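PDB 4FMH: VP1 from Merkel cell polyomavirus, which forms the pentameric units of the icosahedral viral capsid and binds sialylated oligosaccharides at a site required for infection. Local coordinates for residues B[23-28]-B[277-282]; B[72-77]-B[250-255]; B[93-98]-B[281-286]; B[140-145]-B[208-213]. All coordinates share one frame; numbering follows the deposited sequence. Where two conformers were deposited one is given.

Contact 1 of 4, residues B[23-28]-B[277-282]; sequences QIELYL and YFNVTL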
loop_
_atom_site.group_PDB
_atom_site.type_symbol
_atom_site.label_atom_id
_atom_site.label_comp_id
_atom_site.label_asym_id
_atom_site.label_seq_id
_atom_site.Cartn_x
_atom_site.Cartn_y
_atom_site.Cartn_z
ATOM N N GLN B 23 -33.792 9.252 5.443
ATOM C CA GLN B 23 -32.817 8.492 4.679
ATOM C C GLN B 23 -33.144 8.678 3.210
ATOM O O GLN B 23 -34.252 8.379 2.761
ATOM C CB GLN B 23 -32.881 7.004 5.031
ATOM C CG GLN B 23 -32.642 6.680 6.501
ATOM C CD GLN B 23 -31.175 6.531 6.850
ATOM O OE1 GLN B 23 -30.293 6.805 6.033
ATOM N NE2 GLN B 23 -30.905 6.085 8.074
ATOM N N ILE B 24 -32.169 9.206 2.471
ATOM C CA ILE B 24 -32.300 9.479 1.035
ATOM C C ILE B 24 -31.405 8.524 0.230
ATOM O O ILE B 24 -30.244 8.327 0.584
ATOM C CB ILE B 24 -31.948 10.969 0.718
ATOM C CG1 ILE B 24 -33.031 11.924 1.264
ATOM C CG2 ILE B 24 -31.687 11.196 -0.783
ATOM C CD1 ILE B 24 -34.419 11.784 0.624
ATOM N N GLU B 25 -31.959 7.939 -0.839
ATOM C CA GLU B 25 -31.245 6.993 -1.705
ATOM C C GLU B 25 -31.199 7.522 -3.135
ATOM O O GLU B 25 -32.185 8.075 -3.619
ATOM C CB GLU B 25 -31.957 5.646 -1.736
ATOM C CG GLU B 25 -31.684 4.726 -0.567
ATOM C CD GLU B 25 -32.053 3.273 -0.875
ATOM O OE1 GLU B 25 -32.279 2.945 -2.063
ATOM O OE2 GLU B 25 -32.106 2.458 0.070
ATOM N N LEU B 26 -30.069 7.332 -3.802
ATOM C CA LEU B 26 -29.967 7.612 -5.228
ATOM C C LEU B 26 -28.758 6.911 -5.813
ATOM O O LEU B 26 -27.908 6.377 -5.095
ATOM C CB LEU B 26 -29.869 9.119 -5.517
ATOM C CG LEU B 26 -28.627 9.858 -5.002
ATOM C CD1 LEU B 26 -28.159 10.940 -5.981
ATOM C CD2 LEU B 26 -28.906 10.446 -3.634
ATOM N N TYR B 27 -28.706 6.924 -7.134
ATOM C CA TYR B 27 -27.544 6.480 -7.880
ATOM C C TYR B 27 -27.282 7.496 -8.980
ATOM O O TYR B 27 -28.204 8.175 -9.449
ATOM C CB TYR B 27 -27.737 5.064 -8.438
ATOM C CG TYR B 27 -28.827 4.949 -9.482
ATOM C CD1 TYR B 27 -28.555 5.199 -10.832
ATOM C CD2 TYR B 27 -30.129 4.585 -9.126
ATOM C CE1 TYR B 27 -29.554 5.101 -11.797
ATOM C CE2 TYR B 27 -31.138 4.484 -10.084
ATOM C CZ TYR B 27 -30.837 4.737 -11.418
ATOM O OH TYR B 27 -31.818 4.639 -12.374
ATOM N N LEU B 28 -26.023 7.599 -9.384
ATOM C CA LEU B 28 -25.635 8.477 -10.466
ATOM C C LEU B 28 -24.862 7.669 -11.494
ATOM O O LEU B 28 -23.815 7.096 -11.180
ATOM C CB LEU B 28 -24.767 9.630 -9.945
ATOM C CG LEU B 28 -25.472 10.749 -9.164
ATOM C CD1 LEU B 28 -24.446 11.669 -8.487
ATOM C CD2 LEU B 28 -26.391 11.560 -10.081
ATOM N N TYR B 277 -23.633 4.630 -6.065
ATOM C CA TYR B 277 -24.807 4.644 -5.212
ATOM C C TYR B 277 -24.547 5.433 -3.932
ATOM O O TYR B 277 -23.432 5.418 -3.410
ATOM C CB TYR B 277 -25.217 3.201 -4.880
ATOM C CG TYR B 277 -26.231 3.105 -3.767
ATOM C CD1 TYR B 277 -27.592 3.268 -4.020
ATOM C CD2 TYR B 277 -25.823 2.876 -2.451
ATOM C CE1 TYR B 277 -28.527 3.195 -2.989
ATOM C CE2 TYR B 277 -26.753 2.799 -1.417
ATOM C CZ TYR B 277 -28.095 2.955 -1.697
ATOM O OH TYR B 277 -29.006 2.876 -0.668
ATOM N N PHE B 278 -25.588 6.106 -3.434
ATOM C CA PHE B 278 -25.534 6.883 -2.198
ATOM C C PHE B 278 -26.759 6.616 -1.332
ATOM O O PHE B 278 -27.895 6.598 -1.832
ATOM C CB PHE B 278 -25.537 8.386 -2.476
ATOM C CG PHE B 278 -24.448 8.853 -3.384
ATOM C CD1 PHE B 278 -24.606 8.797 -4.764
ATOM C CD2 PHE B 278 -23.285 9.409 -2.858
ATOM C CE1 PHE B 278 -23.606 9.248 -5.611
ATOM C CE2 PHE B 278 -22.272 9.869 -3.699
ATOM C CZ PHE B 278 -22.440 9.797 -5.075
ATOM N N ASN B 279 -26.516 6.432 -0.038
ATOM C CA ASN B 279 -27.565 6.474 0.986
ATOM C C ASN B 279 -27.156 7.492 2.060
ATOM O O ASN B 279 -26.271 7.221 2.872
ATOM C CB ASN B 279 -27.796 5.083 1.600
ATOM C CG ASN B 279 -29.047 5.017 2.478
ATOM O OD1 ASN B 279 -29.332 5.925 3.254
ATOM N ND2 ASN B 279 -29.791 3.929 2.358
ATOM N N VAL B 280 -27.803 8.659 2.052
ATOM C CA VAL B 280 -27.451 9.762 2.944
ATOM C C VAL B 280 -28.442 9.862 4.095
ATOM O O VAL B 280 -29.644 9.888 3.873
ATOM C CB VAL B 280 -27.417 11.113 2.183
ATOM C CG1 VAL B 280 -27.054 12.257 3.120
ATOM C CG2 VAL B 280 -26.439 11.047 1.016
ATOM N N THR B 281 -27.929 9.912 5.322
ATOM C CA THR B 281 -28.759 10.101 6.508
ATOM C C THR B 281 -28.761 11.573 6.875
ATOM O O THR B 281 -27.701 12.193 6.984
ATOM C CB THR B 281 -28.243 9.266 7.708
ATOM O OG1 THR B 281 -28.269 7.879 7.366
ATOM C CG2 THR B 281 -29.102 9.482 8.954
ATOM N N LEU B 282 -29.956 12.129 7.062
ATOM C CA LEU B 282 -30.091 13.529 7.440
ATOM C C LEU B 282 -30.947 13.691 8.692
ATOM O O LEU B 282 -31.838 12.885 8.960
ATOM C CB LEU B 282 -30.661 14.366 6.287
ATOM C CG LEU B 282 -29.984 14.251 4.914
ATOM C CD1 LEU B 282 -30.719 13.237 4.058
ATOM C CD2 LEU B 282 -29.955 15.603 4.212
#

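Contact 2 of 4, residues B[72-77]-B[250-255]; sequences VARVSL and GLFISC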
loop_
_atom_site.group_PDB
_atom_site.type_symbol
_atom_site.label_atom_id
_atom_site.label_comp_id
_atom_site.label_asym_id
_atom_site.label_seq_id
_atom_site.Cartn_x
_atom_site.Cartn_y
_atom_site.Cartn_z
ATOM N N VAL B 72 -23.798 14.832 -11.143
ATOM C CA VAL B 72 -24.415 15.619 -10.076
ATOM C C VAL B 72 -25.940 15.515 -10.102
ATOM O O VAL B 72 -26.564 15.451 -11.168
ATOM C CB VAL B 72 -23.913 17.110 -10.056
ATOM C CG1 VAL B 72 -23.917 17.714 -11.436
ATOM C CG2 VAL B 72 -24.719 17.973 -9.081
ATOM N N ALA B 73 -26.522 15.452 -8.910
ATOM C CA ALA B 73 -27.968 15.552 -8.748
ATOM C C ALA B 73 -28.295 16.454 -7.570
ATOM O O ALA B 73 -27.550 16.499 -6.585
ATOM C CB ALA B 73 -28.593 14.166 -8.553
ATOM N N ARG B 74 -29.407 17.179 -7.695
ATOM C CA ARG B 74 -30.026 17.872 -6.569
ATOM C C ARG B 74 -31.254 17.074 -6.130
ATOM O O ARG B 74 -32.149 16.812 -6.936
ATOM C CB ARG B 74 -30.427 19.299 -6.953
ATOM C CG ARG B 74 -31.036 20.106 -5.798
ATOM C CD ARG B 74 -31.678 21.402 -6.280
ATOM N NE ARG B 74 -32.335 22.127 -5.188
ATOM C CZ ARG B 74 -33.551 21.854 -4.714
ATOM N NH1 ARG B 74 -34.272 20.861 -5.224
ATOM N NH2 ARG B 74 -34.052 22.575 -3.716
ATOM N N VAL B 75 -31.291 16.683 -4.857
ATOM C CA VAL B 75 -32.429 15.942 -4.315
ATOM C C VAL B 75 -33.316 16.895 -3.522
ATOM O O VAL B 75 -32.836 17.593 -2.617
ATOM C CB VAL B 75 -31.989 14.759 -3.414
ATOM C CG1 VAL B 75 -33.199 13.916 -2.996
ATOM C CG2 VAL B 75 -30.943 13.894 -4.122
ATOM N N SER B 76 -34.595 16.943 -3.897
ATOM C CA SER B 76 -35.607 17.700 -3.162
ATOM C C SER B 76 -35.965 16.993 -1.861
ATOM O O SER B 76 -36.280 15.801 -1.855
ATOM C CB SER B 76 -36.855 17.906 -4.022
ATOM O OG SER B 76 -36.584 18.832 -5.059
ATOM N N LEU B 77 -35.902 17.742 -0.764
ATOM C CA LEU B 77 -36.134 17.211 0.570
ATOM C C LEU B 77 -37.481 17.691 1.125
ATOM O O LEU B 77 -37.993 18.724 0.680
ATOM C CB LEU B 77 -35.000 17.649 1.500
ATOM C CG LEU B 77 -33.577 17.188 1.166
ATOM C CD1 LEU B 77 -32.575 18.027 1.926
ATOM C CD2 LEU B 77 -33.393 15.720 1.483
ATOM N N GLY B 250 -32.561 21.446 -0.480
ATOM C CA GLY B 250 -31.891 20.718 -1.549
ATOM C C GLY B 250 -30.592 20.103 -1.071
ATOM O O GLY B 250 -29.784 20.765 -0.410
ATOM N N LEU B 251 -30.415 18.825 -1.393
ATOM C CA LEU B 251 -29.190 18.098 -1.112
ATOM C C LEU B 251 -28.451 17.856 -2.423
ATOM O O LEU B 251 -29.016 17.306 -3.372
ATOM C CB LEU B 251 -29.511 16.763 -0.427
ATOM C CG LEU B 251 -28.353 15.804 -0.110
ATOM C CD1 LEU B 251 -27.496 16.329 1.018
ATOM C CD2 LEU B 251 -28.911 14.439 0.252
ATOM N N PHE B 252 -27.194 18.277 -2.469
ATOM C CA PHE B 252 -26.390 18.139 -3.672
ATOM C C PHE B 252 -25.426 16.973 -3.556
ATOM O O PHE B 252 -24.665 16.879 -2.596
ATOM C CB PHE B 252 -25.640 19.434 -3.972
ATOM C CG PHE B 252 -26.495 20.483 -4.635
ATOM C CD1 PHE B 252 -27.353 21.276 -3.881
ATOM C CD2 PHE B 252 -26.454 20.662 -6.019
ATOM C CE1 PHE B 252 -28.159 22.255 -4.491
ATOM C CE2 PHE B 252 -27.253 21.639 -6.639
ATOM C CZ PHE B 252 -28.104 22.432 -5.870
ATOM N N ILE B 253 -25.491 16.082 -4.542
ATOM C CA ILE B 253 -24.662 14.882 -4.587
ATOM C C ILE B 253 -23.871 14.890 -5.888
ATOM O O ILE B 253 -24.457 14.975 -6.973
ATOM C CB ILE B 253 -25.535 13.611 -4.489
ATOM C CG1 ILE B 253 -26.492 13.738 -3.285
ATOM C CG2 ILE B 253 -24.662 12.347 -4.499
ATOM C CD1 ILE B 253 -26.548 12.559 -2.356
ATOM N N SER B 254 -22.544 14.805 -5.769
ATOM C CA SER B 254 -21.645 14.905 -6.914
ATOM C C SER B 254 -20.652 13.765 -6.888
ATOM O O SER B 254 -20.275 13.302 -5.810
ATOM C CB SER B 254 -20.864 16.221 -6.865
ATOM O OG SER B 254 -21.723 17.321 -6.630
ATOM N N CYS B 255 -20.199 13.328 -8.060
ATOM C CA CYS B 255 -19.173 12.279 -8.103
ATOM C C CYS B 255 -18.513 12.104 -9.468
ATOM O O CYS B 255 -18.943 12.681 -10.473
ATOM C CB CYS B 255 -19.753 10.939 -7.616
ATOM S SG CYS B 255 -20.968 10.210 -8.722
#

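Contact 3 of 4, residues B[93-98]-B[281-286]; sequences EAISVK and TLRKRW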
loop_
_atom_site.group_PDB
_atom_site.type_symbol
_atom_site.label_atom_id
_atom_site.label_comp_id
_atom_site.label_asym_id
_atom_site.label_seq_id
_atom_site.Cartn_x
_atom_site.Cartn_y
_atom_site.Cartn_z
ATOM N N GLU B 93 -29.875 18.515 7.833
ATOM C CA GLU B 93 -28.431 18.440 8.042
ATOM C C GLU B 93 -27.959 17.033 7.691
ATOM O O GLU B 93 -28.391 16.064 8.314
ATOM C CB GLU B 93 -28.107 18.767 9.501
ATOM C CG GLU B 93 -26.638 18.643 9.897
ATOM C CD GLU B 93 -26.427 18.675 11.405
ATOM O OE1 GLU B 93 -27.424 18.700 12.169
ATOM O OE2 GLU B 93 -25.254 18.667 11.826
ATOM N N ALA B 94 -27.082 16.922 6.694
ATOM C CA ALA B 94 -26.531 15.622 6.289
ATOM C C ALA B 94 -25.470 15.174 7.283
ATOM O O ALA B 94 -24.486 15.883 7.502
ATOM C CB ALA B 94 -25.940 15.701 4.884
ATOM N N ILE B 95 -25.662 14.005 7.889
ATOM C CA ILE B 95 -24.761 13.572 8.967
ATOM C C ILE B 95 -23.856 12.387 8.612
ATOM O O ILE B 95 -22.760 12.252 9.165
ATOM C CB ILE B 95 -25.503 13.345 10.313
ATOM C CG1 ILE B 95 -26.431 12.119 10.249
ATOM C CG2 ILE B 95 -26.256 14.627 10.722
ATOM C CD1 ILE B 95 -27.117 11.798 11.582
ATOM N N SER B 96 -24.306 11.545 7.690
ATOM C CA SER B 96 -23.497 10.417 7.229
ATOM C C SER B 96 -23.970 9.940 5.873
ATOM O O SER B 96 -25.091 10.240 5.454
ATOM C CB SER B 96 -23.536 9.256 8.232
ATOM O OG SER B 96 -24.864 8.808 8.452
ATOM N N VAL B 97 -23.100 9.200 5.190
ATOM C CA VAL B 97 -23.415 8.637 3.891
ATOM C C VAL B 97 -22.774 7.263 3.744
ATOM O O VAL B 97 -21.636 7.047 4.177
ATOM C CB VAL B 97 -22.980 9.583 2.721
ATOM C CG1 VAL B 97 -21.485 9.911 2.791
ATOM C CG2 VAL B 97 -23.346 8.989 1.357
ATOM N N LYS B 98 -23.526 6.341 3.157
ATOM C CA LYS B 98 -22.980 5.087 2.663
ATOM C C LYS B 98 -22.948 5.214 1.157
ATOM O O LYS B 98 -23.973 5.484 0.524
ATOM C CB LYS B 98 -23.856 3.893 3.052
ATOM C CG LYS B 98 -23.758 3.480 4.501
ATOM C CD LYS B 98 -24.438 2.141 4.706
ATOM C CE LYS B 98 -24.044 1.514 6.027
ATOM N NZ LYS B 98 -24.720 0.201 6.200
ATOM N N THR B 281 -27.929 9.912 5.322
ATOM C CA THR B 281 -28.759 10.101 6.508
ATOM C C THR B 281 -28.761 11.573 6.875
ATOM O O THR B 281 -27.701 12.193 6.984
ATOM C CB THR B 281 -28.243 9.266 7.708
ATOM O OG1 THR B 281 -28.269 7.879 7.366
ATOM C CG2 THR B 281 -29.102 9.482 8.954
ATOM N N LEU B 282 -29.956 12.129 7.062
ATOM C CA LEU B 282 -30.091 13.529 7.440
ATOM C C LEU B 282 -30.947 13.691 8.692
ATOM O O LEU B 282 -31.838 12.885 8.960
ATOM C CB LEU B 282 -30.661 14.366 6.287
ATOM C CG LEU B 282 -29.984 14.251 4.914
ATOM C CD1 LEU B 282 -30.719 13.237 4.058
ATOM C CD2 LEU B 282 -29.955 15.603 4.212
ATOM N N ARG B 283 -30.656 14.733 9.462
ATOM C CA ARG B 283 -31.457 15.061 10.637
ATOM C C ARG B 283 -31.890 16.522 10.574
ATOM O O ARG B 283 -31.273 17.329 9.877
ATOM C CB ARG B 283 -30.673 14.792 11.927
ATOM C CG ARG B 283 -29.477 15.711 12.123
ATOM C CD ARG B 283 -28.757 15.445 13.420
ATOM N NE ARG B 283 -27.513 16.206 13.471
ATOM C CZ ARG B 283 -26.481 15.913 14.252
ATOM N NH1 ARG B 283 -26.534 14.873 15.069
ATOM N NH2 ARG B 283 -25.393 16.667 14.214
ATOM N N LYS B 284 -32.953 16.856 11.303
ATOM C CA LYS B 284 -33.445 18.227 11.360
ATOM C C LYS B 284 -32.615 19.053 12.343
ATOM O O LYS B 284 -32.322 18.606 13.453
ATOM C CB LYS B 284 -34.921 18.252 11.756
ATOM C CG LYS B 284 -35.865 17.602 10.751
ATOM C CD LYS B 284 -37.290 17.550 11.301
ATOM C CE LYS B 284 -38.222 16.791 10.375
ATOM N NZ LYS B 284 -39.625 16.782 10.877
ATOM N N ARG B 285 -32.232 20.253 11.920
ATOM C CA ARG B 285 -31.422 21.151 12.740
ATOM C C ARG B 285 -32.022 22.558 12.775
ATOM O O ARG B 285 -32.379 23.102 11.734
ATOM C CB ARG B 285 -29.989 21.211 12.185
ATOM C CG ARG B 285 -29.098 22.278 12.822
ATOM C CD ARG B 285 -28.524 21.812 14.154
ATOM N NE ARG B 285 -27.392 20.915 13.952
ATOM C CZ ARG B 285 -26.350 20.819 14.769
ATOM N NH1 ARG B 285 -26.279 21.569 15.863
ATOM N NH2 ARG B 285 -25.364 19.978 14.479
ATOM N N TRP B 286 -32.123 23.138 13.971
ATOM C CA TRP B 286 -32.543 24.538 14.127
ATOM C C TRP B 286 -31.405 25.477 13.732
ATOM O O TRP B 286 -30.256 25.274 14.146
ATOM C CB TRP B 286 -32.949 24.837 15.575
ATOM C CG TRP B 286 -34.274 24.277 15.996
ATOM C CD1 TRP B 286 -34.488 23.262 16.882
ATOM C CD2 TRP B 286 -35.568 24.714 15.566
ATOM N NE1 TRP B 286 -35.832 23.030 17.022
ATOM C CE2 TRP B 286 -36.520 23.909 16.230
ATOM C CE3 TRP B 286 -36.018 25.706 14.681
ATOM C CZ2 TRP B 286 -37.901 24.068 16.041
ATOM C CZ3 TRP B 286 -37.394 25.863 14.492
ATOM C CH2 TRP B 286 -38.315 25.043 15.166
#

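Contact 4 of 4, residues B[140-145]-B[208-213]; sequences EPLDLQ and ENSRYY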
loop_
_atom_site.group_PDB
_atom_site.type_symbol
_atom_site.label_atom_id
_atom_site.label_comp_id
_atom_site.label_asym_id
_atom_site.label_seq_id
_atom_site.Cartn_x
_atom_site.Cartn_y
_atom_site.Cartn_z
ATOM N N GLU B 140 -25.499 22.694 -1.004
ATOM C CA GLU B 140 -25.462 23.642 -2.114
ATOM C C GLU B 140 -24.474 23.087 -3.148
ATOM O O GLU B 140 -23.732 22.150 -2.834
ATOM C CB GLU B 140 -25.039 25.033 -1.629
ATOM C CG GLU B 140 -23.633 25.119 -1.050
ATOM C CD GLU B 140 -23.392 26.432 -0.333
ATOM O OE1 GLU B 140 -22.768 27.332 -0.932
ATOM O OE2 GLU B 140 -23.848 26.569 0.822
ATOM N N PRO B 141 -24.459 23.651 -4.378
ATOM C CA PRO B 141 -23.557 23.111 -5.399
ATOM C C PRO B 141 -22.100 23.107 -4.944
ATOM O O PRO B 141 -21.675 24.004 -4.200
ATOM C CB PRO B 141 -23.722 24.080 -6.576
ATOM C CG PRO B 141 -25.051 24.733 -6.372
ATOM C CD PRO B 141 -25.274 24.775 -4.891
ATOM N N LEU B 142 -21.349 22.099 -5.384
ATOM C CA LEU B 142 -19.916 22.023 -5.104
ATOM C C LEU B 142 -19.185 23.160 -5.828
ATOM O O LEU B 142 -19.425 23.407 -7.016
ATOM C CB LEU B 142 -19.363 20.669 -5.548
ATOM C CG LEU B 142 -17.920 20.325 -5.181
ATOM C CD1 LEU B 142 -17.807 20.068 -3.684
ATOM C CD2 LEU B 142 -17.445 19.113 -5.983
ATOM N N ASP B 143 -18.319 23.858 -5.102
ATOM C CA ASP B 143 -17.522 24.929 -5.692
ATOM C C ASP B 143 -16.349 24.323 -6.444
ATOM O O ASP B 143 -15.672 23.435 -5.929
ATOM C CB ASP B 143 -17.022 25.898 -4.615
ATOM C CG ASP B 143 -18.165 26.639 -3.921
ATOM O OD1 ASP B 143 -18.890 27.380 -4.612
ATOM O OD2 ASP B 143 -18.336 26.475 -2.690
ATOM N N LEU B 144 -16.109 24.818 -7.655
ATOM C CA LEU B 144 -15.041 24.287 -8.509
ATOM C C LEU B 144 -13.946 25.304 -8.782
ATOM O O LEU B 144 -14.206 26.500 -8.880
ATOM C CB LEU B 144 -15.617 23.802 -9.845
ATOM C CG LEU B 144 -16.714 22.734 -9.807
ATOM C CD1 LEU B 144 -17.331 22.527 -11.193
ATOM C CD2 LEU B 144 -16.187 21.416 -9.244
ATOM N N GLN B 145 -12.722 24.804 -8.918
ATOM C CA GLN B 145 -11.577 25.600 -9.326
ATOM C C GLN B 145 -11.115 25.053 -10.675
ATOM O O GLN B 145 -10.990 23.838 -10.843
ATOM C CB GLN B 145 -10.447 25.490 -8.289
ATOM C CG GLN B 145 -9.097 26.081 -8.736
ATOM C CD GLN B 145 -9.116 27.597 -8.892
ATOM O OE1 GLN B 145 -9.388 28.328 -7.936
ATOM N NE2 GLN B 145 -8.795 28.081 -10.096
ATOM N N GLU B 208 -17.455 25.382 2.202
ATOM C CA GLU B 208 -17.683 25.353 3.648
ATOM C C GLU B 208 -18.863 24.438 3.987
ATOM O O GLU B 208 -18.873 23.785 5.029
ATOM C CB GLU B 208 -17.932 26.771 4.188
ATOM C CG GLU B 208 -16.702 27.704 4.160
ATOM C CD GLU B 208 -16.556 28.537 2.866
ATOM O OE1 GLU B 208 -15.670 29.427 2.852
ATOM O OE2 GLU B 208 -17.307 28.324 1.876
ATOM N N ASN B 209 -19.834 24.380 3.079
ATOM C CA ASN B 209 -21.087 23.662 3.292
ATOM C C ASN B 209 -21.196 22.370 2.453
ATOM O O ASN B 209 -22.295 21.885 2.165
ATOM C CB ASN B 209 -22.259 24.618 3.030
ATOM C CG ASN B 209 -23.576 24.111 3.596
ATOM O OD1 ASN B 209 -23.623 23.525 4.679
ATOM N ND2 ASN B 209 -24.657 24.342 2.861
ATOM N N SER B 210 -20.036 21.834 2.065
ATOM C CA SER B 210 -19.921 20.533 1.399
ATOM C C SER B 210 -18.793 19.719 2.032
ATOM O O SER B 210 -17.897 20.279 2.658
ATOM C CB SER B 210 -19.628 20.706 -0.093
ATOM O OG SER B 210 -20.716 21.301 -0.783
ATOM N N ARG B 211 -18.857 18.398 1.865
ATOM C CA ARG B 211 -17.752 17.504 2.190
ATOM C C ARG B 211 -17.392 16.751 0.920
ATOM O O ARG B 211 -18.270 16.175 0.269
ATOM C CB ARG B 211 -18.150 16.508 3.289
ATOM C CG ARG B 211 -18.835 17.116 4.509
ATOM C CD ARG B 211 -17.903 18.003 5.333
ATOM N NE ARG B 211 -18.604 18.557 6.493
ATOM C CZ ARG B 211 -19.161 19.770 6.549
ATOM N NH1 ARG B 211 -19.098 20.606 5.516
ATOM N NH2 ARG B 211 -19.783 20.155 7.655
ATOM N N TYR B 212 -16.117 16.772 0.539
ATOM C CA TYR B 212 -15.693 16.028 -0.647
ATOM C C TYR B 212 -14.454 15.195 -0.365
ATOM O O TYR B 212 -13.665 15.530 0.525
ATOM C CB TYR B 212 -15.489 16.949 -1.858
ATOM C CG TYR B 212 -14.373 17.954 -1.726
ATOM C CD1 TYR B 212 -13.041 17.595 -1.970
ATOM C CD2 TYR B 212 -14.652 19.284 -1.393
ATOM C CE1 TYR B 212 -12.005 18.539 -1.853
ATOM C CE2 TYR B 212 -13.635 20.228 -1.283
ATOM C CZ TYR B 212 -12.319 19.850 -1.514
ATOM O OH TYR B 212 -11.319 20.793 -1.402
ATOM N N TYR B 213 -14.305 14.111 -1.125
ATOM C CA TYR B 213 -13.280 13.099 -0.888
ATOM C C TYR B 213 -12.907 12.560 -2.255
ATOM O O TYR B 213 -13.790 12.183 -3.019
ATOM C CB TYR B 213 -13.845 11.942 -0.042
ATOM C CG TYR B 213 -14.618 12.361 1.192
ATOM C CD1 TYR B 213 -13.999 12.409 2.443
ATOM C CD2 TYR B 213 -15.972 12.704 1.110
ATOM C CE1 TYR B 213 -14.708 12.794 3.579
ATOM C CE2 TYR B 213 -16.685 13.095 2.236
ATOM C CZ TYR B 213 -16.049 13.137 3.466
ATOM O OH TYR B 213 -16.761 13.520 4.579
HETATM O O HOH W 1 -21.985 20.122 -2.953
HETATM O O HOH W 2 -20.311 23.587 -1.823
#

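Contact 1 of 4, residues B[23-28]-B[277-282]
L26 and F278 form a hydrogen-bonded antiparallel pair: F278 N gives its hydrogen to L26 O at 2.9 Å, and L26 N returns a bond to F278 O. I24 and V280 repeat the exchange, I24 N reaching V280 O at 3.0 Å. Side chains alternate strictly. On the face of I24, L26, F278 and V280, the F278 ring is met obliquely by L28 CD1, 3.9 Å from CE1. In one of two conformers L26 brings CD2 to 4.1 Å from F278 CB; I24, likewise modelled in two conformers, has CG1 3.9 Å from L282 CD1 in one of them. These strands, 11-28 and 269-287, belong to the jelly-roll sandwich of VP1, and this apolar face turns inward onto I253 of strand 250-263. The other face carries E25 and Y277. With CG anti to the backbone N (chi1 167°), the Y277 ring swings across toward strand 11-28, and Y277 OH comes 3.3 Å from E25 CG. The carboxylate stands nearly upright to the ring, their planes 81° apart, with E25 OE1 at the ring edge. On this side E25 also packs on S205, and Y277 on P204, of a neighbouring subunit.

Contact 2 of 4, residues B[72-77]-B[250-255]
R74 lays its aliphatic chain over one face of the F252 ring. R74 CG sits 4.0 Å from the ring centroid and 23° off the normal, a CH-pi contact, and R74 CD continues to F252 CZ at 3.7 Å. CG anti to the backbone N (chi1 -178°) and an extended chain as far as NE carry the guanidinium past the ring; its plane stands 87° from the ring plane, so the two do not stack. G250 CA instead lies over one guanidinium face, 3.6 Å from R74 NH2. V72 CG2 approaches the F252 ring at its edge, 4.4 Å from CD2. On the reverse side of the sheet, L77 CD1 crosses to L251 CB at 4.1 Å. Antiparallel bonds join A73 with I253 and V75 with L251, V75 N to L251 O being 2.8 Å. Strand 71-76 borders strand 250-263, whose other edge pairs with strand 131-138. The A73, V75, L251 and I253 side packs into the jelly-roll core against L28 and I24 of strand 11-28 and I137 of strand 131-138; F252 meets P141 on the opposite side.

Contact 3 of 4, residues B[93-98]-B[281-286]
E93 and R283 pair through both backbone bonds, E93 N to R283 O at 2.7 Å and R283 N to E93 O, in antiparallel strands whose short axes make an angle of 143°. After the non-hydrogen-bonded pair A94-L282 the register slips by one. I95 N bonds to T281 O at 2.9 Å while T281 N bonds to S96 O, leaving I95 and S96 both opposite T281: a classic beta bulge, set in the jelly-roll sheet between strands 89-101 and 269-287. I95 therefore points toward the partner strand, and its CG2 lies over one face of the R283 guanidinium, 3.4 Å from NE. The E93 carboxylate is gripped by two arginines, each side-on through NE and NH2. R283 NE and R285 NE both reach E93 OE1 at 2.8 Å, from opposite faces of its plane; E93 OE2 takes R285 NH2 at 3.0 Å and R283 NH2 at 3.1 Å, again from opposite faces. R283 runs alongside E93, whereas R285 bends at chi2 and chi3 (81° and 79°) to bring its guanidinium back. E93 OE2 also accepts from G243 N.

Contact 4 of 4, residues B[140-145]-B[208-213]
E140 crosses N209 obliquely, its OE2 reaching ND2. The E140 chain runs extended beyond CG, and OE2 accepts from N209 ND2 at 3.1 Å on the anti side of the carboxylate, 16° out of its plane; the carboxylate and amide planes stand 76° apart. The same E140 OE2 has a salt bridge with K247, and N209 OD1 accepts from L245 N, so each of these polar groups has a second partner in the same chain. The backbone continues the contact through water. One water donates to E140 O at 2.7 Å and to S210 OG at 2.8 Å; a second donates to P141 O and accepts from S210 OG, which thus links two successive carbonyls of the first segment. L142 makes the apolar part: with CG anti to the backbone N (chi1 -172°), its CD1 lies 4.0 Å from Y212 CD2 and 4.1 Å from S210 CB. Y212 OH bonds E100 of a different neighbouring subunit from the one touched by E25. No backbone hydrogen bond joins the segments: side chains and water connect the separate three-stranded sheet of strand 142-146 to jelly-roll strand 210-217, where Y213 pairs antiparallel with a strand of that same neighbouring subunit, continuing the sheet across the pentamer interface.

Contacts 1 and 3 use successive parts of strand 269-287, sharing T281 and L282, with centres about 11 Å apart; strand 269-287 pairs with 11-28 in contact 1 and with 89-101 in contact 3. Contact 2 lies across the sandwich, its centre about 9 Å from that of contact 1, where I253 CG2 reaches F278 CZ at 3.4 Å. L251 CD1 meets L282 CD2 at 4.1 Å, joining contact 2 to contact 3. On its other side contact 2 abuts contact 4 through F252 CD1 and E140 C, 3.5 Å apart. Contact 4 touches neither contact 1 nor contact 3. None of the four includes a residue of the glycan pocket, which contains W45, Y50, D114 and K264.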